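Local coordinates for protein inositol-3-phosphate synthase (Caenorhabditis elegans, PDB 1VKO) that belongs to the inositol-3-phosphate synthase family, binds nicotinamide-adenine-dinucleotide with a Rossmann-type domain and forms an assembly of four chains, at residues I96-Q100 with P151-I156; H473-S477 with V487-G491; I478-L482 with F498-F502. Residue numbers count along the deposited sequence, not the author numbering.

Contact 1. Residues I96-Q100 with P151-I156; sequences IFANQ and PNDLII
A helix packed on the edge of a parallel sheet has Ile96 at the centre of the joint. With chi1 m and chi2 t, its CD1 reaches CD1 of Ile156 at 3.2 Å, a very tight methyl contact, and lies 4.5 Å from CD1 of Leu154. Ile156 meets it with the same m, t rotamer and points its CA-to-CB bond toward the helix. Further out, Ile96 CG1 rests 4.2 Å from Pro151 CB, while Ile96 CG2 sits 3.2 Å from the carbonyl O of Pro151. The closest backbone approach is Ile96 to Asn152, 5.6 Å between CA atoms. Residues 96-100 form the last turn of helix 87-100, with Gln100 N bonded to Ile96 O at 2.8 Å. Opposite, 151-153 make a 3-10 turn, and the chain then extends (phi near -90° to -123°, psi near 126°) into strand 154-159. That strand pairs in parallel with strand 77-82, which precedes the helix, so the contact seats the first helix of a Rossmann-type fold against a strand that is outermost within this chain. Tyr449 of helix 440-458 also packs on Ile96 and Pro151. Toward the polar edge, Asn152 (chi1 m) brings OD1 to 3.7 Å from Asn99 CB, although this oxygen is hydrogen-bonded to Tyr116 OH. Outermost, the exposed Gln100, with chi1 -81° and chi2 t, donates a hydrogen bond from NE2 to Asn152 O at 3.2 Å, with an N-H...O angle of 140°.

Contact 2. Residues H473-S477 with V487-G491; sequences HSVLS and VVPPG
Two irregular segments are here joined without a hydrogen bond between them, through van der Waals contacts of side chains and backbone. Residues 473-477 and 487-491 pass each other obliquely, in an antiparallel sense, with CA atoms 5.4 Å apart at Val475 and Pro489 and 5.1 Å at Ser477 and Val488. Within 473-477 itself, Val475 N donates to His473 ND1 (3.0 Å, 174°), with the imidazole in chi1 t, and an inverse gamma turn centred on Leu476 carries a weak bond from Ser477 N to Val475 O (3.0 Å). The second segment is extended from Val487 to Pro490, both prolines near phi -45°, psi 135°, and turns at Gly491 with positive phi. The ring interaction is CH-pi: Pro489 CB stands 3.7 Å from the centroid of the His473 ring, 6° off its normal. Apolar contacts follow, with Val475 CG1 3.8 Å from Val487 CG1 and Val475 CB 4.0 Å from Pro489 CD. Ser477 CB also touches Val488 CG1 at 3.8 Å. Ile310 of helix 307-316 packs on Val475 and Val487. Backbone bonds from Ser474 and Leu476 to Val320, and from Val487 to Gly322, tie both segments to the end of the parallel sheet at strand 320-321.

Contact 3. Residues I478-L482 with F498-F502; sequences ILSLL and FMRQF
A water bridges the two backbones: it donates to Ile478 O at 2.8 Å and to Gln501 O at 2.7 Å. Ser480, pointing toward the helix, sets its CB 3.5 Å from Gln501 NE2, while its hydroxyl bonds to Ser477 O. The arrangement is a 3-10 segment, with Leu482 N bonded to Leu479 O at 3.0 Å, lying against the first turn of helix 498-513, where Phe502 N bonds to Phe498 O at 3.0 Å. Residues 478-482 belong to the irregular chain between strand 469-470 and that helix, in the buried interior, with the Phe498 side chain about 10 Å from the bound pyrophosphate. Leu481 holds the centre: its CA is 5.1 Å from that of Gln501, and its CB is 3.6 Å from Gln501 CB. With chi1 p and chi2 t, its CD1 meets the edge of the Phe502 ring at CD1 (4.1 Å), and its CB lies 4.1 Å from Phe498 CE1. Gln501 bonds through NE2 to Ser495 O and through OE1 to Lys326, part of the pyrophosphate pocket.

Overall arrangement
Burial and chemistry vary with place across the three contacts. Contact 3, whose centre lies about 9 Å from the centre of the chain, is wholly buried, whereas contacts 1 and 2 are only partly so and lie on opposite sides of that centre. Contact 1 belongs to one outer strand of the parallel sheet and contact 2 borders the other. Contacts 2 and 3 share the irregular chain between strand 469-470 and helix 498-513; their segments alternate in sequence, with centres 14 Å apart. Helix 440-458 packs against both contact 1 and contact 3. One direct hydrogen bond crosses contact 1; valine, proline and a CH-pi contact on imidazole make up contact 2; contact 3 relies on leucine, phenylalanine and a bridging water.

Contact 1. Residues I96-Q100 with P151-I156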
loop_
_atom_site.group_PDB
_atom_site.type_symbol
_atom_site.label_atom_id
_atom_site.label_comp_id
_atom_site.label_asym_id
_atom_site.label_seq_id
_atom_site.Cartn_x
_atom_site.Cartn_y
_atom_site.Cartn_z
ATOM N N ILE A 96 -6.693 -29.698 15.507
ATOM C CA ILE A 96 -6.536 -30.507 16.752
ATOM C C ILE A 96 -5.941 -31.871 16.412
ATOM O O ILE A 96 -4.907 -32.279 16.959
ATOM C CB ILE A 96 -7.886 -30.566 17.561
ATOM C CG1 ILE A 96 -8.225 -29.162 18.099
ATOM C CG2 ILE A 96 -7.808 -31.436 18.736
ATOM C CD1 ILE A 96 -9.648 -28.997 18.602
ATOM N N PHE A 97 -6.553 -32.557 15.467
ATOM C CA PHE A 97 -6.041 -33.860 15.022
ATOM C C PHE A 97 -4.630 -33.710 14.527
ATOM O O PHE A 97 -3.762 -34.501 14.848
ATOM C CB PHE A 97 -6.899 -34.397 13.882
ATOM C CG PHE A 97 -8.186 -35.023 14.342
ATOM C CD1 PHE A 97 -8.204 -35.902 15.442
ATOM C CD2 PHE A 97 -9.372 -34.768 13.671
ATOM C CE1 PHE A 97 -9.393 -36.477 15.863
ATOM C CE2 PHE A 97 -10.565 -35.360 14.076
ATOM C CZ PHE A 97 -10.584 -36.201 15.171
ATOM N N ALA A 98 -4.413 -32.666 13.735
ATOM C CA ALA A 98 -3.163 -32.452 13.081
ATOM C C ALA A 98 -2.093 -32.247 14.119
ATOM O O ALA A 98 -1.001 -32.791 13.982
ATOM C CB ALA A 98 -3.269 -31.272 12.154
ATOM N N ASN A 99 -2.386 -31.479 15.168
ATOM C CA ASN A 99 -1.424 -31.348 16.292
ATOM C C ASN A 99 -1.248 -32.604 17.168
ATOM O O ASN A 99 -0.157 -32.858 17.662
ATOM C CB ASN A 99 -1.738 -30.141 17.168
ATOM C CG ASN A 99 -1.315 -28.852 16.533
ATOM O OD1 ASN A 99 -0.241 -28.311 16.842
ATOM N ND2 ASN A 99 -2.154 -28.338 15.634
ATOM N N GLN A 100 -2.310 -33.371 17.362
ATOM C CA GLN A 100 -2.228 -34.636 18.109
ATOM C C GLN A 100 -1.235 -35.594 17.471
ATOM O O GLN A 100 -0.407 -36.193 18.163
ATOM C CB GLN A 100 -3.591 -35.298 18.169
ATOM C CG GLN A 100 -4.534 -34.753 19.233
ATOM C CD GLN A 100 -5.953 -35.265 19.066
ATOM O OE1 GLN A 100 -6.346 -35.649 17.973
ATOM N NE2 GLN A 100 -6.746 -35.221 20.142
ATOM N N PRO A 151 -5.584 -27.670 23.413
ATOM C CA PRO A 151 -6.663 -27.968 22.469
ATOM C C PRO A 151 -6.681 -29.447 22.114
ATOM O O PRO A 151 -7.666 -29.919 21.569
ATOM C CB PRO A 151 -6.313 -27.118 21.247
ATOM C CG PRO A 151 -5.481 -25.976 21.819
ATOM C CD PRO A 151 -4.610 -26.709 22.852
ATOM N N ASN A 152 -5.600 -30.164 22.415
ATOM C CA ASN A 152 -5.572 -31.592 22.190
ATOM C C ASN A 152 -6.534 -32.322 23.127
ATOM O O ASN A 152 -6.947 -33.423 22.822
ATOM C CB ASN A 152 -4.140 -32.151 22.318
ATOM C CG ASN A 152 -3.173 -31.513 21.323
ATOM O OD1 ASN A 152 -3.560 -31.047 20.236
ATOM N ND2 ASN A 152 -1.908 -31.482 21.693
ATOM N N ASP A 153 -6.917 -31.676 24.235
ATOM C CA ASP A 153 -7.725 -32.301 25.286
ATOM C C ASP A 153 -9.198 -32.029 25.077
ATOM O O ASP A 153 -10.036 -32.438 25.915
ATOM C CB ASP A 153 -7.372 -31.718 26.658
ATOM C CG ASP A 153 -5.946 -31.945 27.048
ATOM O OD1 ASP A 153 -5.506 -33.124 26.994
ATOM O OD2 ASP A 153 -5.201 -31.010 27.438
ATOM N N LEU A 154 -9.522 -31.288 24.012
ATOM C CA LEU A 154 -10.918 -30.914 23.737
ATOM C C LEU A 154 -11.565 -31.975 22.880
ATOM O O LEU A 154 -11.016 -32.356 21.848
ATOM C CB LEU A 154 -11.019 -29.559 23.027
ATOM C CG LEU A 154 -10.535 -28.220 23.625
ATOM C CD1 LEU A 154 -10.612 -27.091 22.555
ATOM C CD2 LEU A 154 -11.302 -27.793 24.905
ATOM N N ILE A 155 -12.718 -32.466 23.321
ATOM C CA ILE A 155 -13.535 -33.366 22.511
ATOM C C ILE A 155 -14.583 -32.534 21.790
ATOM O O ILE A 155 -15.359 -31.822 22.437
ATOM C CB ILE A 155 -14.277 -34.387 23.423
ATOM C CG1 ILE A 155 -13.314 -35.406 24.062
ATOM C CG2 ILE A 155 -15.333 -35.112 22.627
ATOM C CD1 ILE A 155 -12.921 -35.101 25.519
ATOM N N ILE A 156 -14.680 -32.667 20.473
ATOM C CA ILE A 156 -15.532 -31.776 19.700
ATOM C C ILE A 156 -16.619 -32.438 18.838
ATOM O O ILE A 156 -16.334 -33.263 18.001
ATOM C CB ILE A 156 -14.665 -30.879 18.813
ATOM C CG1 ILE A 156 -13.709 -30.029 19.648
ATOM C CG2 ILE A 156 -15.544 -30.056 17.863
ATOM C CD1 ILE A 156 -12.862 -29.045 18.801
#

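Contact 2. Residues H473-S477 with V487-G491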
loop_
_atom_site.group_PDB
_atom_site.type_symbol
_atom_site.label_atom_id
_atom_site.label_comp_id
_atom_site.label_asym_id
_atom_site.label_seq_id
_atom_site.Cartn_x
_atom_site.Cartn_y
_atom_site.Cartn_z
ATOM N N HIS A 473 -19.034 -13.163 37.630
ATOM C CA HIS A 473 -20.272 -12.880 36.883
ATOM C C HIS A 473 -20.433 -13.802 35.656
ATOM O O HIS A 473 -19.445 -14.151 35.034
ATOM C CB HIS A 473 -20.309 -11.414 36.439
ATOM C CG HIS A 473 -21.674 -10.941 36.029
ATOM N ND1 HIS A 473 -22.281 -11.337 34.857
ATOM C CD2 HIS A 473 -22.559 -10.120 36.643
ATOM C CE1 HIS A 473 -23.477 -10.784 34.765
ATOM N NE2 HIS A 473 -23.671 -10.040 35.835
ATOM N N SER A 474 -21.672 -14.197 35.328
ATOM C CA SER A 474 -21.967 -15.043 34.152
ATOM C C SER A 474 -21.446 -14.501 32.831
ATOM O O SER A 474 -21.042 -15.281 31.965
ATOM C CB SER A 474 -23.475 -15.277 33.981
ATOM O OG SER A 474 -24.054 -15.828 35.145
ATOM N N VAL A 475 -21.502 -13.182 32.651
ATOM C CA VAL A 475 -21.114 -12.570 31.379
ATOM C C VAL A 475 -19.639 -12.380 31.453
ATOM O O VAL A 475 -19.173 -11.372 32.030
ATOM C CB VAL A 475 -21.727 -11.157 31.151
ATOM C CG1 VAL A 475 -21.255 -10.585 29.801
ATOM C CG2 VAL A 475 -23.229 -11.200 31.174
ATOM N N LEU A 476 -18.884 -13.326 30.904
ATOM C CA LEU A 476 -17.473 -13.288 31.176
ATOM C C LEU A 476 -16.655 -12.458 30.235
ATOM O O LEU A 476 -16.134 -12.936 29.210
ATOM C CB LEU A 476 -16.868 -14.643 31.610
ATOM C CG LEU A 476 -16.280 -15.693 30.684
ATOM C CD1 LEU A 476 -15.921 -16.898 31.493
ATOM C CD2 LEU A 476 -17.299 -16.046 29.693
ATOM N N SER A 477 -16.571 -11.181 30.615
ATOM C CA SER A 477 -15.924 -10.148 29.851
ATOM C C SER A 477 -14.419 -10.298 29.691
ATOM O O SER A 477 -13.861 -9.718 28.780
ATOM C CB SER A 477 -16.274 -8.760 30.420
ATOM O OG SER A 477 -16.140 -8.698 31.835
ATOM N N VAL A 487 -19.658 -8.299 25.071
ATOM C CA VAL A 487 -20.785 -8.236 25.937
ATOM C C VAL A 487 -20.190 -8.283 27.363
ATOM O O VAL A 487 -19.255 -9.056 27.655
ATOM C CB VAL A 487 -21.720 -9.438 25.651
ATOM C CG1 VAL A 487 -22.961 -9.447 26.582
ATOM C CG2 VAL A 487 -22.164 -9.410 24.192
ATOM N N VAL A 488 -20.713 -7.432 28.241
ATOM C CA VAL A 488 -20.126 -7.241 29.560
ATOM C C VAL A 488 -21.222 -7.161 30.641
ATOM O O VAL A 488 -22.363 -6.737 30.360
ATOM C CB VAL A 488 -19.231 -5.973 29.603
ATOM C CG1 VAL A 488 -18.101 -6.044 28.558
ATOM C CG2 VAL A 488 -20.089 -4.677 29.481
ATOM N N PRO A 489 -20.895 -7.544 31.876
ATOM C CA PRO A 489 -21.875 -7.502 32.945
ATOM C C PRO A 489 -22.634 -6.182 32.948
ATOM O O PRO A 489 -22.012 -5.137 32.834
ATOM C CB PRO A 489 -21.019 -7.645 34.189
ATOM C CG PRO A 489 -19.897 -8.526 33.727
ATOM C CD PRO A 489 -19.590 -8.054 32.347
ATOM N N PRO A 490 -23.962 -6.226 33.059
ATOM C CA PRO A 490 -24.789 -4.987 33.038
ATOM C C PRO A 490 -24.233 -3.846 33.909
ATOM O O PRO A 490 -23.774 -4.079 35.036
ATOM C CB PRO A 490 -26.168 -5.441 33.560
ATOM C CG PRO A 490 -26.097 -7.001 33.710
ATOM C CD PRO A 490 -24.770 -7.463 33.179
ATOM N N GLY A 491 -24.261 -2.630 33.371
ATOM C CA GLY A 491 -23.822 -1.434 34.101
ATOM C C GLY A 491 -22.323 -1.184 34.201
ATOM O O GLY A 491 -21.878 -0.328 34.990
#

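Contact 3. Residues I478-L482 with F498-F502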
loop_
_atom_site.group_PDB
_atom_site.type_symbol
_atom_site.label_atom_id
_atom_site.label_comp_id
_atom_site.label_asym_id
_atom_site.label_seq_id
_atom_site.Cartn_x
_atom_site.Cartn_y
_atom_site.Cartn_z
ATOM N N ILE A 478 -13.756 -11.069 30.544
ATOM C CA ILE A 478 -12.325 -11.343 30.362
ATOM C C ILE A 478 -11.998 -11.982 29.017
ATOM O O ILE A 478 -10.817 -12.085 28.653
ATOM C CB ILE A 478 -11.722 -12.247 31.494
ATOM C CG1 ILE A 478 -12.444 -13.604 31.600
ATOM C CG2 ILE A 478 -11.670 -11.523 32.817
ATOM C CD1 ILE A 478 -11.609 -14.631 32.301
ATOM N N LEU A 479 -13.033 -12.407 28.294
ATOM C CA LEU A 479 -12.882 -12.994 26.955
ATOM C C LEU A 479 -12.774 -11.942 25.844
ATOM O O LEU A 479 -12.607 -12.267 24.668
ATOM C CB LEU A 479 -14.074 -13.919 26.642
ATOM C CG LEU A 479 -14.323 -15.149 27.520
ATOM C CD1 LEU A 479 -15.444 -15.956 26.901
ATOM C CD2 LEU A 479 -13.037 -15.966 27.637
ATOM N N SER A 480 -12.857 -10.688 26.247
ATOM C CA SER A 480 -12.888 -9.530 25.361
ATOM C C SER A 480 -11.777 -9.426 24.351
ATOM O O SER A 480 -12.004 -8.943 23.249
ATOM C CB SER A 480 -12.851 -8.262 26.209
ATOM O OG SER A 480 -14.070 -8.173 26.860
ATOM N N LEU A 481 -10.569 -9.830 24.736
ATOM C CA LEU A 481 -9.421 -9.747 23.825
ATOM C C LEU A 481 -9.641 -10.567 22.592
ATOM O O LEU A 481 -9.035 -10.293 21.559
ATOM C CB LEU A 481 -8.083 -10.118 24.499
ATOM C CG LEU A 481 -7.716 -11.544 24.882
ATOM C CD1 LEU A 481 -6.184 -11.656 25.173
ATOM C CD2 LEU A 481 -8.541 -11.902 26.092
ATOM N N LEU A 482 -10.512 -11.565 22.706
ATOM C CA LEU A 482 -10.809 -12.435 21.591
ATOM C C LEU A 482 -11.995 -11.946 20.755
ATOM O O LEU A 482 -12.301 -12.529 19.711
ATOM C CB LEU A 482 -11.063 -13.881 22.084
ATOM C CG LEU A 482 -9.894 -14.738 22.595
ATOM C CD1 LEU A 482 -8.577 -14.269 22.032
ATOM C CD2 LEU A 482 -9.820 -14.770 24.092
ATOM N N PHE A 498 -7.020 -3.818 22.641
ATOM C CA PHE A 498 -6.506 -5.179 22.780
ATOM C C PHE A 498 -5.431 -5.364 23.839
ATOM O O PHE A 498 -5.569 -6.220 24.704
ATOM C CB PHE A 498 -6.006 -5.708 21.430
ATOM C CG PHE A 498 -5.277 -7.036 21.516
ATOM C CD1 PHE A 498 -5.981 -8.243 21.451
ATOM C CD2 PHE A 498 -3.893 -7.080 21.646
ATOM C CE1 PHE A 498 -5.314 -9.476 21.521
ATOM C CE2 PHE A 498 -3.222 -8.313 21.712
ATOM C CZ PHE A 498 -3.934 -9.510 21.650
ATOM N N MET A 499 -4.352 -4.592 23.771
ATOM C CA MET A 499 -3.262 -4.815 24.715
ATOM C C MET A 499 -3.734 -4.589 26.164
ATOM O O MET A 499 -3.270 -5.247 27.102
ATOM C CB MET A 499 -2.006 -4.007 24.329
ATOM C CG MET A 499 -1.302 -4.506 23.014
ATOM S SD MET A 499 -0.779 -6.272 22.961
ATOM C CE MET A 499 0.255 -6.422 24.438
ATOM N N ARG A 500 -4.722 -3.720 26.330
ATOM C CA ARG A 500 -5.306 -3.485 27.632
ATOM C C ARG A 500 -6.109 -4.724 28.104
ATOM O O ARG A 500 -6.134 -5.062 29.306
ATOM C CB ARG A 500 -6.165 -2.220 27.573
ATOM C CG ARG A 500 -5.462 -1.004 26.917
ATOM C CD ARG A 500 -4.977 0.086 27.888
ATOM N NE ARG A 500 -4.854 1.397 27.234
ATOM C CZ ARG A 500 -3.742 2.149 27.192
ATOM N NH1 ARG A 500 -2.614 1.752 27.779
ATOM N NH2 ARG A 500 -3.761 3.318 26.554
ATOM N N GLN A 501 -6.730 -5.405 27.140
ATOM C CA GLN A 501 -7.538 -6.597 27.397
ATOM C C GLN A 501 -6.669 -7.793 27.745
ATOM O O GLN A 501 -7.106 -8.744 28.403
ATOM C CB GLN A 501 -8.390 -6.938 26.164
ATOM C CG GLN A 501 -9.519 -5.959 25.826
ATOM C CD GLN A 501 -10.000 -6.152 24.399
ATOM O OE1 GLN A 501 -9.226 -6.584 23.552
ATOM N NE2 GLN A 501 -11.280 -5.872 24.136
ATOM N N PHE A 502 -5.446 -7.755 27.248
ATOM C CA PHE A 502 -4.457 -8.792 27.461
ATOM C C PHE A 502 -3.863 -8.657 28.864
ATOM O O PHE A 502 -3.663 -9.659 29.558
ATOM C CB PHE A 502 -3.401 -8.683 26.358
ATOM C CG PHE A 502 -2.204 -9.574 26.536
ATOM C CD1 PHE A 502 -2.252 -10.919 26.180
ATOM C CD2 PHE A 502 -0.990 -9.044 26.995
ATOM C CE1 PHE A 502 -1.125 -11.747 26.325
ATOM C CE2 PHE A 502 0.143 -9.862 27.137
ATOM C CZ PHE A 502 0.064 -11.215 26.793
HETATM O O HOH W 1 -9.726 -9.559 28.317
#